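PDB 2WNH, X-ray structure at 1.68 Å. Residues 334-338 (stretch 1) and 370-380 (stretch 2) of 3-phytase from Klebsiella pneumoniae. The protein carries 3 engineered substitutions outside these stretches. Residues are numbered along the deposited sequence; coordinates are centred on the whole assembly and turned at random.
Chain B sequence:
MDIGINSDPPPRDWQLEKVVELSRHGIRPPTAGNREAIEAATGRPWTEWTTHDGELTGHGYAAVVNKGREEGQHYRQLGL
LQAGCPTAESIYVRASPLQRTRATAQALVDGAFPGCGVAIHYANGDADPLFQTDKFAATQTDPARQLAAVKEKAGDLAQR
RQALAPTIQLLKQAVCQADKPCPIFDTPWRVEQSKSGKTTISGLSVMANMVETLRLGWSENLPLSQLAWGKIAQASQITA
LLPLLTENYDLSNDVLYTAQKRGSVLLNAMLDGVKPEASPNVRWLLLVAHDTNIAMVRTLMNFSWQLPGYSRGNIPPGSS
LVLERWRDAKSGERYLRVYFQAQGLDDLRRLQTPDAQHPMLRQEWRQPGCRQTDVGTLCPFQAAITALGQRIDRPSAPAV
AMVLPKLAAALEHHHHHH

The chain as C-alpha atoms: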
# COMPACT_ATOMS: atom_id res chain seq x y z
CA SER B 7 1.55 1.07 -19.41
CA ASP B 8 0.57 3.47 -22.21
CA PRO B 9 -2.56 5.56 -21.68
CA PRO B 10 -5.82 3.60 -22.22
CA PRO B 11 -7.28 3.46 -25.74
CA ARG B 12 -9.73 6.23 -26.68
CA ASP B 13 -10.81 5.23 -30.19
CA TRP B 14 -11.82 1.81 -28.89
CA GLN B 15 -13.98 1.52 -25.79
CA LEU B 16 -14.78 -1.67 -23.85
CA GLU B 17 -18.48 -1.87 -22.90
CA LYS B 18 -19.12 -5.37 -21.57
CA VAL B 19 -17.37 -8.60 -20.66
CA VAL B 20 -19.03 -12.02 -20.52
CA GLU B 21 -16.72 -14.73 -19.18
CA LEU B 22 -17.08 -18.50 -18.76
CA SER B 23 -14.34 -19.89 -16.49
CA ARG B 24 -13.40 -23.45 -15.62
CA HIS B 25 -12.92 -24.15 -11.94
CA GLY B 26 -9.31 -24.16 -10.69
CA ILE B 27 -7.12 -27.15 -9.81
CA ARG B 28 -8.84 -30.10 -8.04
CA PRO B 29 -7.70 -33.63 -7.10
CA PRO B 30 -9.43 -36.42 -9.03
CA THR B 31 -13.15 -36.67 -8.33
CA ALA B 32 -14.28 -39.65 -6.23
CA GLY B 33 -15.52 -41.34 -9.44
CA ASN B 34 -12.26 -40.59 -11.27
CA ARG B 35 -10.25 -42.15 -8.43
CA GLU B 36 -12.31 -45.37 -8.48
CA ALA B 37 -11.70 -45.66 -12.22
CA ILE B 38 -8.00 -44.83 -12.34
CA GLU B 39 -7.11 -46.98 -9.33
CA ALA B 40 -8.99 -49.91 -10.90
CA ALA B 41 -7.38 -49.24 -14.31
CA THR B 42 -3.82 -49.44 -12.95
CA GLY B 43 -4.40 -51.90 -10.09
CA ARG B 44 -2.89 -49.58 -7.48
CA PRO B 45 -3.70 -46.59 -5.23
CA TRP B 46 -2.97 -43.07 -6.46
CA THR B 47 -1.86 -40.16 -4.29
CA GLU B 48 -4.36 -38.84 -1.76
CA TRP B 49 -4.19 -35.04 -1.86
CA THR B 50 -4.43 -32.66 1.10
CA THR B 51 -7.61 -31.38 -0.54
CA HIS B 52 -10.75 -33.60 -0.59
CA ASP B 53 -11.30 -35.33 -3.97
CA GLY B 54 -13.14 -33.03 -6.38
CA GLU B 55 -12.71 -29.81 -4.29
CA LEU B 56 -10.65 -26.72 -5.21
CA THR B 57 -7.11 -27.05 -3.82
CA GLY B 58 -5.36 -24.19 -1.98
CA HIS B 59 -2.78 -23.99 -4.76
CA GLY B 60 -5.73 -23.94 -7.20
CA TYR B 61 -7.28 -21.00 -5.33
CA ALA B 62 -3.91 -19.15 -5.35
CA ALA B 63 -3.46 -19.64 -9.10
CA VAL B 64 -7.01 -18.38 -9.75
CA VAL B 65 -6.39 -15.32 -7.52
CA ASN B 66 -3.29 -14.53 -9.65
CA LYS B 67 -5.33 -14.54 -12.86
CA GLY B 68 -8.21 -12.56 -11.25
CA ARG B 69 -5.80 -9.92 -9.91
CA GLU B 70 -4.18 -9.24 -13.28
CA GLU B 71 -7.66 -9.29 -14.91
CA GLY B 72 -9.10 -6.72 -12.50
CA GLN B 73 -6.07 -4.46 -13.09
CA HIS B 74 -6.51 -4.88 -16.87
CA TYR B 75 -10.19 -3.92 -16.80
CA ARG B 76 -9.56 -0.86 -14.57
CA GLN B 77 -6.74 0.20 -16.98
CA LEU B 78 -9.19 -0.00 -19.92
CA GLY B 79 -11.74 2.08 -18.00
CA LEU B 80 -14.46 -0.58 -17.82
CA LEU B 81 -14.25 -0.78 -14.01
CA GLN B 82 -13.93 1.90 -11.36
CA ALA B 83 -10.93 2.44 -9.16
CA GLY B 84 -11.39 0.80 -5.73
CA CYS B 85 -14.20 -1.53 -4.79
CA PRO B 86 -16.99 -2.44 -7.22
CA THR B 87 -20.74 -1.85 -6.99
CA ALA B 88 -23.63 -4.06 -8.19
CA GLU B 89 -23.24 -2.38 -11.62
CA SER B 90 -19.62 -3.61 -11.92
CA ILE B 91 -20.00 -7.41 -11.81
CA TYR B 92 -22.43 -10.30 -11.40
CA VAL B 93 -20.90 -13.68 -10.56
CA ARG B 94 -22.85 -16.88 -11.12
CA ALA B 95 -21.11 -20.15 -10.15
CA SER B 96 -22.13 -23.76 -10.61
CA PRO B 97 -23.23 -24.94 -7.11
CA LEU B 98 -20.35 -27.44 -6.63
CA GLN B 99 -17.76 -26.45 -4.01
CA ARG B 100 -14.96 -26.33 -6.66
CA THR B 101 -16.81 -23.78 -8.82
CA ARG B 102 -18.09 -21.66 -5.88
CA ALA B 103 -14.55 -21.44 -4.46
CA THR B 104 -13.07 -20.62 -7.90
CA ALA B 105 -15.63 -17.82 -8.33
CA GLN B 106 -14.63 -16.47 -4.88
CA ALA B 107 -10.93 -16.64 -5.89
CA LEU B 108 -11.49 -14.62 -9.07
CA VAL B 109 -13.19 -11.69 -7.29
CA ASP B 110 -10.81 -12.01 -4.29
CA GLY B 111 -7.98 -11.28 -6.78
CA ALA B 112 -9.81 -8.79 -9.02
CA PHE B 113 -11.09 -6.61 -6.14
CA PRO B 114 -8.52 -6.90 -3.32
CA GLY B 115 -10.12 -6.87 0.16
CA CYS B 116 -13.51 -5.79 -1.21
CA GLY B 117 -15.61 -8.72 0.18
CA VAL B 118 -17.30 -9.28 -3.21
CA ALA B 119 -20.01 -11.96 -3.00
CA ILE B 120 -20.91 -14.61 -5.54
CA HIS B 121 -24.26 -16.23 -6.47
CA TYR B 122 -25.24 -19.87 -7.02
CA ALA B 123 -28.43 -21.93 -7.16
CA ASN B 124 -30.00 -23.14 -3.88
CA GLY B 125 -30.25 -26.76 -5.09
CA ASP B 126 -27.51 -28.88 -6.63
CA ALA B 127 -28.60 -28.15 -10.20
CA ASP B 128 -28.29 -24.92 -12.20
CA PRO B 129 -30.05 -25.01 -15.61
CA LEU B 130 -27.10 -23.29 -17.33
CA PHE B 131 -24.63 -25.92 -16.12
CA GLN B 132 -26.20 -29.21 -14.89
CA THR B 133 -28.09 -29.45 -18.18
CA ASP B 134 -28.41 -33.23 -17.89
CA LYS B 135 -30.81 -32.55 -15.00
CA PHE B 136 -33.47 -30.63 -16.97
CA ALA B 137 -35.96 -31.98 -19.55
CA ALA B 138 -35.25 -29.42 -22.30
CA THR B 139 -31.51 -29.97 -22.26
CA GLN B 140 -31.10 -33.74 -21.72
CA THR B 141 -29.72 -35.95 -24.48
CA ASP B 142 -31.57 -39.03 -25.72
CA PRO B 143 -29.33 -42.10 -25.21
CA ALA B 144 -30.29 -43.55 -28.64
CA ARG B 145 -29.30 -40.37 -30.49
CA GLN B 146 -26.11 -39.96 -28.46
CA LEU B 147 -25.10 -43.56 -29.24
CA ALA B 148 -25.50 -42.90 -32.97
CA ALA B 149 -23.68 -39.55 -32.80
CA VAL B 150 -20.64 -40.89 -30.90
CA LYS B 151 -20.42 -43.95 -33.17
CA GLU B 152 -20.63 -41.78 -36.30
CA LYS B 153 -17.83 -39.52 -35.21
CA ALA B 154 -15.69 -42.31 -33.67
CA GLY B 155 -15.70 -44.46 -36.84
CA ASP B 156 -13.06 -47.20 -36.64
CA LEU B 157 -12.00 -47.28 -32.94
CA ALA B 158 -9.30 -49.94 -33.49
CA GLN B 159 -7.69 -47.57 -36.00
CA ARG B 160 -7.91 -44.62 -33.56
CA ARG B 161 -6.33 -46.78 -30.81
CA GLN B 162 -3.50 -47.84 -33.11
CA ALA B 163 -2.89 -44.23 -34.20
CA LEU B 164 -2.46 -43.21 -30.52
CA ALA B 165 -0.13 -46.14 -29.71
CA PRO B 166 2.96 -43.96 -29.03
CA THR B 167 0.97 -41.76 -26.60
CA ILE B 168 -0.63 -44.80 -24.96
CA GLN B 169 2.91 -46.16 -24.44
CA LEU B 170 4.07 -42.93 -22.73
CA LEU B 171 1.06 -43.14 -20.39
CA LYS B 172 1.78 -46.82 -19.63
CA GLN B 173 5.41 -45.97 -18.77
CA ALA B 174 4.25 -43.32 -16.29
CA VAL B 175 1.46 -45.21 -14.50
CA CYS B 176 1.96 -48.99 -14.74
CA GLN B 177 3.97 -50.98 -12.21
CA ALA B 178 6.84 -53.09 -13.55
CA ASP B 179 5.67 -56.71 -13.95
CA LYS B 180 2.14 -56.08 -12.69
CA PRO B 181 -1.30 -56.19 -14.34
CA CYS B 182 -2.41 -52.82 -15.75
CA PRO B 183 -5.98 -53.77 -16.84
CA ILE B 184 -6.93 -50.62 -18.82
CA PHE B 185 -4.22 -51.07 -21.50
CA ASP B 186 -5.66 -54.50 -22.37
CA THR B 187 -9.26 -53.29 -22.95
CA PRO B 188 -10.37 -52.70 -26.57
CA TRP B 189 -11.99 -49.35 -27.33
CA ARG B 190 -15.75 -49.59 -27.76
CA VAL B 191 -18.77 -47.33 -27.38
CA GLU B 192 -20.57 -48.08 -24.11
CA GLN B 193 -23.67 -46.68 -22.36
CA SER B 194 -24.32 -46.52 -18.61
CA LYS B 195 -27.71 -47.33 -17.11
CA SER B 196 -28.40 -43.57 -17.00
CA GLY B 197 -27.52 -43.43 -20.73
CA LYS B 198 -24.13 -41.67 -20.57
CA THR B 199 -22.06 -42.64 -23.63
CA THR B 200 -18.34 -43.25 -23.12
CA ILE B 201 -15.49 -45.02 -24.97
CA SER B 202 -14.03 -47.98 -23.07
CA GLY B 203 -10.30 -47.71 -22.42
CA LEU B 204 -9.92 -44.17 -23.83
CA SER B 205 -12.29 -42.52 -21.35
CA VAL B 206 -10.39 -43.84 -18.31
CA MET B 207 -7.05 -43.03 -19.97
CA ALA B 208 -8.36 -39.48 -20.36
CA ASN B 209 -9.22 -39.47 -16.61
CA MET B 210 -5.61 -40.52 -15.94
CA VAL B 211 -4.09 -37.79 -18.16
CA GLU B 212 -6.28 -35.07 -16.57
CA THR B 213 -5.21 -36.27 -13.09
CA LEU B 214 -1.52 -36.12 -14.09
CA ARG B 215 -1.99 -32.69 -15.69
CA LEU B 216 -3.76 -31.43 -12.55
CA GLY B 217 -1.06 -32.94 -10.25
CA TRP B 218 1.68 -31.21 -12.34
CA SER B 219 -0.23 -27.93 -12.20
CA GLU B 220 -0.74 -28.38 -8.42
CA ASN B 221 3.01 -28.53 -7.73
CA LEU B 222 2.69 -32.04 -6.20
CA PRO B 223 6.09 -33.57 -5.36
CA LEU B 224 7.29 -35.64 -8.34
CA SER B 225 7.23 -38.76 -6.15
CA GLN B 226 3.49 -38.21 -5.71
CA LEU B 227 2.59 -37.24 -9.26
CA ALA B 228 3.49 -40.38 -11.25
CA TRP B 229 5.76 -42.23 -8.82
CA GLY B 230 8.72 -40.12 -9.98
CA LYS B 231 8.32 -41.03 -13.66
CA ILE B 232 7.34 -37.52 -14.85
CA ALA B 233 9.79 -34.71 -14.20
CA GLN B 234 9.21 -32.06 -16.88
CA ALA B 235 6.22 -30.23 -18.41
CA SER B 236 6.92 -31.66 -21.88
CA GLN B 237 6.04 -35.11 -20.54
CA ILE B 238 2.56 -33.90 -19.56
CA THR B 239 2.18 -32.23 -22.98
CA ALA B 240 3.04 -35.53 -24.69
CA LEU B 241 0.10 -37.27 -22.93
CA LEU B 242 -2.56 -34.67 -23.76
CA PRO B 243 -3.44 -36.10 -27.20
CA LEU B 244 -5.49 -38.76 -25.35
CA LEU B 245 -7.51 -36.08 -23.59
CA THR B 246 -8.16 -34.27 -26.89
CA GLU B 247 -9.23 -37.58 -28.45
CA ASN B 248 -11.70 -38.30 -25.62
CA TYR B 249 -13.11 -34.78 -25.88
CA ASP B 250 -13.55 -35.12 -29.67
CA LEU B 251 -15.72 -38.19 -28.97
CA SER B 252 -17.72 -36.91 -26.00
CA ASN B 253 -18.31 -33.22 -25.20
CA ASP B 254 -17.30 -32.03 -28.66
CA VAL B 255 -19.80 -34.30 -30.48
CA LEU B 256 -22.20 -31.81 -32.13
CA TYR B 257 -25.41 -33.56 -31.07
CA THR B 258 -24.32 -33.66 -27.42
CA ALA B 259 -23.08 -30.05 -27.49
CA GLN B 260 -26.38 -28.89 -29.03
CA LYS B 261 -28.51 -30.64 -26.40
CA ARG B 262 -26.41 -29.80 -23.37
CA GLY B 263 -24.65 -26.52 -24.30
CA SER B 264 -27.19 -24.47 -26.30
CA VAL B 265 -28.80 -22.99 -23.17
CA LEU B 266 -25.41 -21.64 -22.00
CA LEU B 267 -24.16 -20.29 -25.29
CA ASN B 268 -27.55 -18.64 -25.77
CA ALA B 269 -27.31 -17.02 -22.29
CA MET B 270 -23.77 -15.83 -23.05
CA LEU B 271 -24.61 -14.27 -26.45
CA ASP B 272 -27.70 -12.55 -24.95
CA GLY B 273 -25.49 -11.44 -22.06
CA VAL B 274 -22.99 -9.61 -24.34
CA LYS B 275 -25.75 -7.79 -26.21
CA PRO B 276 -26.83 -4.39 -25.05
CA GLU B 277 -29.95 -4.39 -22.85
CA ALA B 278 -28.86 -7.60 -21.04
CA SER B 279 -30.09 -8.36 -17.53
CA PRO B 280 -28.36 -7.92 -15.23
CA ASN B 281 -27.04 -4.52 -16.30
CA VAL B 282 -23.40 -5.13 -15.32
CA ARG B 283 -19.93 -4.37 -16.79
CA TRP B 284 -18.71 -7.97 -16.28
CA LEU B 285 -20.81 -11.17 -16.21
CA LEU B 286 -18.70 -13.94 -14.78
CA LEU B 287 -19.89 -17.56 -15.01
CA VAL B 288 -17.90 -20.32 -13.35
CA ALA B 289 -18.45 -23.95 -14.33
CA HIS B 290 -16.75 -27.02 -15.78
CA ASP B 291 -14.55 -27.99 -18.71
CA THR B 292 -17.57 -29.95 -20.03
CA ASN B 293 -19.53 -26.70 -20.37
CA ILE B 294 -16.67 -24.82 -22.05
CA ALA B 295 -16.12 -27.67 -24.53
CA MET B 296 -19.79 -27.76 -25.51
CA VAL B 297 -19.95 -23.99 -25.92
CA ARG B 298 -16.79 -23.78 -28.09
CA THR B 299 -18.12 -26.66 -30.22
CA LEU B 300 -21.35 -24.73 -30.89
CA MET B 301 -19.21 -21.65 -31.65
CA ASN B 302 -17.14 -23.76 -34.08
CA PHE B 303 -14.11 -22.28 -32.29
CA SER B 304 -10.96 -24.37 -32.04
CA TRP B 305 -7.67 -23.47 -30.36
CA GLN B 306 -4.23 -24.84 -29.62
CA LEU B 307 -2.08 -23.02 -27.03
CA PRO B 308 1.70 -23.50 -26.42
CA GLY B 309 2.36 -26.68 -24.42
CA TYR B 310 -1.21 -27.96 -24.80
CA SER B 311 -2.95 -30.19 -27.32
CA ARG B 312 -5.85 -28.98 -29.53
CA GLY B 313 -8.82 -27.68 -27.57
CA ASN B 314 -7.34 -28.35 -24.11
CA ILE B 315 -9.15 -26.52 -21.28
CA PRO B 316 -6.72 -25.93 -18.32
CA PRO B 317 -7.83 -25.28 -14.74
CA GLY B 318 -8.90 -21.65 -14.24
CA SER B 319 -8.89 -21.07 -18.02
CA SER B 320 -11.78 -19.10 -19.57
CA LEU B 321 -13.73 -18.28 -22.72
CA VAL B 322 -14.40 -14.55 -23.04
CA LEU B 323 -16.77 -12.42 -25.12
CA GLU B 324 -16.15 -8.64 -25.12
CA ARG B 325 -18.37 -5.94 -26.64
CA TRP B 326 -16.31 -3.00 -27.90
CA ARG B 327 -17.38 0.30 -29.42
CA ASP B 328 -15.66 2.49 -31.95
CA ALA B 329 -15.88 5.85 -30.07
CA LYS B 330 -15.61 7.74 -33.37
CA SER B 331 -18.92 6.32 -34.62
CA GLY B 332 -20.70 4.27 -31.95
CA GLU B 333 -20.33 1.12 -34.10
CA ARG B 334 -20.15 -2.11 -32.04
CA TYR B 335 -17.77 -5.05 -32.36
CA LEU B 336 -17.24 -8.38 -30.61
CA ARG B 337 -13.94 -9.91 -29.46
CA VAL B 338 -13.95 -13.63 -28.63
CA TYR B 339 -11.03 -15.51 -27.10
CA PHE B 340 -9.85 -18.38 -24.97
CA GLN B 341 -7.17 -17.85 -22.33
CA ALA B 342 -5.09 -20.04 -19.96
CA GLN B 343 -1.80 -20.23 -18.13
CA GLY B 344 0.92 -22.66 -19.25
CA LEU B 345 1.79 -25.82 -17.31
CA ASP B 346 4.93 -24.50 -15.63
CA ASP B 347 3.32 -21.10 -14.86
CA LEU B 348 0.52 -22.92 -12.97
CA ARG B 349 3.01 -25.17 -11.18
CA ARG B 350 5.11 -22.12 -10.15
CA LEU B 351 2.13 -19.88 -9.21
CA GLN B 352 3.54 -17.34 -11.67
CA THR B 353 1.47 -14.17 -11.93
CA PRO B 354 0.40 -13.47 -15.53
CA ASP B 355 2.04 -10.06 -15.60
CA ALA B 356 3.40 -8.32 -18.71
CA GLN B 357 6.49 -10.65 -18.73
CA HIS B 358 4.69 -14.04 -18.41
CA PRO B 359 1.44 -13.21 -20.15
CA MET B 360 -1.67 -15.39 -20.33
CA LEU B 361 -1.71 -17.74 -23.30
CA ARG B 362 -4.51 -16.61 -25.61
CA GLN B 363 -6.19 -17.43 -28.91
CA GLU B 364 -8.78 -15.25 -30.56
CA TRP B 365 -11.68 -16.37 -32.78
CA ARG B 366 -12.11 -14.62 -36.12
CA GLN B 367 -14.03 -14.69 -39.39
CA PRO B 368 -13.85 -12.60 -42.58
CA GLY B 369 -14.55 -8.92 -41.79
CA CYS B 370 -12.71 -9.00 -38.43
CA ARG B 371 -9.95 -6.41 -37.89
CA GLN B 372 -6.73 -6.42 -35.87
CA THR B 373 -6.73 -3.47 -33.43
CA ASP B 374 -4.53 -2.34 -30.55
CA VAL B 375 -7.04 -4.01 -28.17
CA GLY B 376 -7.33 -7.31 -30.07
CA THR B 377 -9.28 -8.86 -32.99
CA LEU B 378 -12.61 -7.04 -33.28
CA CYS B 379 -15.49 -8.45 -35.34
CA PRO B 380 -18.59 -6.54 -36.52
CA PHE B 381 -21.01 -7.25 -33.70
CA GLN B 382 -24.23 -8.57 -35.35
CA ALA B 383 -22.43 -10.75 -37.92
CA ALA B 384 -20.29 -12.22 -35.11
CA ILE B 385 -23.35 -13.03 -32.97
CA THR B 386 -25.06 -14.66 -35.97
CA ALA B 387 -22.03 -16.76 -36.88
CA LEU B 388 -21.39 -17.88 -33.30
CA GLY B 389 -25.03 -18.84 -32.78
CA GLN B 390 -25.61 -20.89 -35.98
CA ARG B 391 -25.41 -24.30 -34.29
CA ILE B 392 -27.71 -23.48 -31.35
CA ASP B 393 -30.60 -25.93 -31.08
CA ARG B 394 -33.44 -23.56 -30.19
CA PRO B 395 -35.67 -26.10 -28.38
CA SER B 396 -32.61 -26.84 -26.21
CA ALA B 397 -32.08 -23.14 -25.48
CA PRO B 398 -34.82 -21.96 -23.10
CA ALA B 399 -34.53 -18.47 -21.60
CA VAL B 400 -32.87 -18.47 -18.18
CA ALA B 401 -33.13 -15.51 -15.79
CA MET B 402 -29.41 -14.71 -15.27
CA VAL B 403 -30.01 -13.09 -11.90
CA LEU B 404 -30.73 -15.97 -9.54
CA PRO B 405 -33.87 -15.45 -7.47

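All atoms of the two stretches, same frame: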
# COMPACT_ATOMS: atom_id res chain seq x y z
N ARG B 334 -20.52 -1.07 -33.00
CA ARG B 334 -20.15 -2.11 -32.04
C ARG B 334 -19.51 -3.33 -32.70
O ARG B 334 -19.81 -3.69 -33.86
CB ARG B 334 -21.36 -2.51 -31.21
CG ARG B 334 -21.73 -1.42 -30.21
CD ARG B 334 -23.08 -1.65 -29.62
NE ARG B 334 -23.18 -0.94 -28.34
CZ ARG B 334 -24.31 -0.45 -27.84
NH1 ARG B 334 -25.45 -0.53 -28.54
NH2 ARG B 334 -24.31 0.15 -26.65
N TYR B 335 -18.58 -3.92 -31.94
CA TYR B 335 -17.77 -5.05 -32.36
C TYR B 335 -17.72 -6.07 -31.23
O TYR B 335 -17.95 -5.74 -30.09
CB TYR B 335 -16.34 -4.59 -32.64
CG TYR B 335 -16.24 -3.78 -33.90
CD1 TYR B 335 -16.61 -2.42 -33.91
CD2 TYR B 335 -15.77 -4.36 -35.10
CE1 TYR B 335 -16.51 -1.65 -35.08
CE2 TYR B 335 -15.68 -3.60 -36.26
CZ TYR B 335 -16.05 -2.26 -36.24
OH TYR B 335 -15.97 -1.49 -37.38
N LEU B 336 -17.41 -7.31 -31.58
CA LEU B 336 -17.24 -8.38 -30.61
C LEU B 336 -15.81 -8.91 -30.71
O LEU B 336 -15.26 -9.02 -31.80
CB LEU B 336 -18.25 -9.48 -30.90
CG LEU B 336 -18.36 -10.61 -29.88
CD1 LEU B 336 -18.96 -10.09 -28.58
CD2 LEU B 336 -19.18 -11.77 -30.44
N ARG B 337 -15.21 -9.18 -29.55
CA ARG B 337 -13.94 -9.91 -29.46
C ARG B 337 -14.22 -11.21 -28.71
O ARG B 337 -14.95 -11.21 -27.71
CB ARG B 337 -12.92 -9.06 -28.70
CG ARG B 337 -11.60 -9.75 -28.50
CD ARG B 337 -10.60 -8.79 -27.92
NE ARG B 337 -9.32 -9.46 -27.72
CZ ARG B 337 -8.63 -9.43 -26.59
NH1 ARG B 337 -9.11 -8.77 -25.53
NH2 ARG B 337 -7.47 -10.06 -26.52
N VAL B 338 -13.66 -12.32 -29.19
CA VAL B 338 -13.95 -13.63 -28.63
C VAL B 338 -12.62 -14.34 -28.48
O VAL B 338 -11.84 -14.43 -29.43
CB VAL B 338 -14.86 -14.45 -29.60
CG1 VAL B 338 -15.12 -15.82 -29.03
CG2 VAL B 338 -16.15 -13.71 -29.85
N CYS B 370 -13.36 -9.37 -39.71
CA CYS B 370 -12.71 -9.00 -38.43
C CYS B 370 -11.45 -8.17 -38.68
O CYS B 370 -10.81 -8.33 -39.71
CB CYS B 370 -12.37 -10.22 -37.58
SG CYS B 370 -13.81 -11.19 -37.09
N ARG B 371 -11.11 -7.29 -37.73
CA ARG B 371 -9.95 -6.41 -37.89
C ARG B 371 -9.03 -6.48 -36.67
O ARG B 371 -9.50 -6.53 -35.54
CB ARG B 371 -10.39 -4.97 -38.16
CG ARG B 371 -11.32 -4.35 -37.08
CD ARG B 371 -11.78 -2.92 -37.44
NE ARG B 371 -12.60 -2.89 -38.65
CZ ARG B 371 -12.21 -2.40 -39.83
NH1 ARG B 371 -11.02 -1.84 -39.97
NH2 ARG B 371 -13.04 -2.44 -40.85
N GLN B 372 -7.73 -6.47 -36.92
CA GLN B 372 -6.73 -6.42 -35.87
C GLN B 372 -6.55 -4.98 -35.35
O GLN B 372 -6.14 -4.09 -36.11
CB GLN B 372 -5.39 -6.93 -36.39
CG GLN B 372 -5.32 -8.43 -36.58
CD GLN B 372 -5.30 -9.16 -35.25
OE1 GLN B 372 -4.71 -8.70 -34.26
NE2 GLN B 372 -5.97 -10.31 -35.21
N THR B 373 -6.85 -4.78 -34.06
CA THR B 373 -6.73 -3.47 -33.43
C THR B 373 -5.76 -3.54 -32.27
O THR B 373 -5.28 -4.62 -31.90
CB THR B 373 -8.09 -2.97 -32.85
OG1 THR B 373 -8.38 -3.69 -31.64
CG2 THR B 373 -9.21 -3.20 -33.85
N ASP B 374 -5.47 -2.38 -31.68
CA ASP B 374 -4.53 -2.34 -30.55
C ASP B 374 -5.09 -3.02 -29.29
O ASP B 374 -4.34 -3.29 -28.34
CB ASP B 374 -4.08 -0.89 -30.30
CG ASP B 374 -3.15 -0.37 -31.41
OD1 ASP B 374 -2.25 -1.11 -31.84
OD2 ASP B 374 -3.33 0.79 -31.84
N VAL B 375 -6.39 -3.34 -29.31
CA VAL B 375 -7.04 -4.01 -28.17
C VAL B 375 -7.38 -5.48 -28.48
O VAL B 375 -8.02 -6.17 -27.67
CB VAL B 375 -8.30 -3.23 -27.68
CG1 VAL B 375 -7.89 -1.82 -27.24
CG2 VAL B 375 -9.37 -3.14 -28.77
N GLY B 376 -6.98 -5.94 -29.67
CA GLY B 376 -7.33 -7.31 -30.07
C GLY B 376 -8.06 -7.40 -31.42
O GLY B 376 -8.22 -6.39 -32.10
N THR B 377 -8.51 -8.60 -31.76
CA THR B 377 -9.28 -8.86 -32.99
C THR B 377 -10.74 -8.55 -32.76
O THR B 377 -11.40 -9.24 -31.96
CB THR B 377 -9.11 -10.34 -33.47
OG1 THR B 377 -7.70 -10.61 -33.65
CG2 THR B 377 -9.85 -10.61 -34.79
N LEU B 378 -11.24 -7.50 -33.43
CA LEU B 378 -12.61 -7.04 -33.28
C LEU B 378 -13.44 -7.36 -34.52
O LEU B 378 -13.02 -7.10 -35.65
CB LEU B 378 -12.63 -5.52 -32.99
CG LEU B 378 -12.58 -5.07 -31.51
CD1 LEU B 378 -11.75 -5.91 -30.56
CD2 LEU B 378 -12.21 -3.58 -31.40
N CYS B 379 -14.62 -7.94 -34.28
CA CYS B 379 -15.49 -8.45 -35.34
C CYS B 379 -16.83 -7.69 -35.34
O CYS B 379 -17.45 -7.54 -34.28
CB CYS B 379 -15.73 -9.95 -35.09
SG CYS B 379 -14.16 -10.89 -35.07
N PRO B 380 -17.28 -7.20 -36.51
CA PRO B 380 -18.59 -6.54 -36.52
C PRO B 380 -19.62 -7.31 -35.71
O PRO B 380 -19.83 -8.52 -35.93
CB PRO B 380 -18.93 -6.47 -38.02
CG PRO B 380 -17.58 -6.28 -38.64
CD PRO B 380 -16.68 -7.21 -37.86
O HOH W 1 -12.18 -12.05 -31.60

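The two stretches meet as neighbouring strands of a sheet, running antiparallel but strongly crossed, with 131° between the directions of 334-338 and 376-380. Their backbone pairing covers two residue pairs. Leu336 and Cys379 form the hydrogen-bonded pair: Leu336 N donates to Cys379 O at 2.7 Å, and Cys379 N donates to Leu336 O at 2.8 Å, the first fairly straight at 163°, the second more bent at 152°. Tyr335 and Pro380 form the adjoining non-hydrogen-bonded pair, a site that suits proline because its nitrogen has no hydrogen to give. Here Tyr335 CA also lies 3.2 Å from Cys379 O, a CA-H...O contact.

Beyond the Leu336-Cys379 pair, on the side away from Tyr335, a water continues the link. Water 1 accepts from Val338 N at 2.8 Å and lies within donating distance of Thr377 O, at 2.9 Å, so it stands between two backbone groups that do not bond directly.

Apolar packing centres on Tyr335, which has more of its surface covered by the other stretch than any other residue of the contact. Tyr335 CB lies 3.8 Å from Leu378 CB, and Tyr335 CE2 is 4.1 Å from Pro380 CG. A broad ring suits this place because it can reach along several residues at once: its far end brings Tyr335 OH to 3.9 Å from Arg371 NE, a proximity rather than a hydrogen bond.

Arg337 uses its length differently. With chi1 to chi3 all t, the extended chain passes Leu378, where Arg337 CB lies 3.8 Å from Leu378 CD1, and carries the guanidinium to the turn. Val375 O sits over one face of that group, 3.5 Å from Arg337 CZ. The charged end also finds hydrogen-bonding partners elsewhere in the structure, which suits an arginine that is otherwise buried. Gly376 leaves room for it: an ideal CB on Gly376 would lie 2.3 Å from Arg337 NE. Its backbone angles, 125/-174, independently call for glycine, since a CB would also jam against the preceding carbonyl oxygen.

Within the second stretch, Arg371 N donates to Leu378 O at 2.8 Å and Leu378 N to Arg371 O at 2.9 Å; Thr373 N donates to Gly376 O at 2.9 Å and Gly376 N to Thr373 O at 3.1 Å, around a type I turn. The Thr373 hydroxyl suits the turn by serving both roles, Thr373 OG1 accepting from Val375 N at 3.1 Å and donating to Gly376 O at 2.7 Å. At the other end, the disulfide between Cys370 SG and Cys379 SG, 2.1 Å, covalently ties the hairpin together.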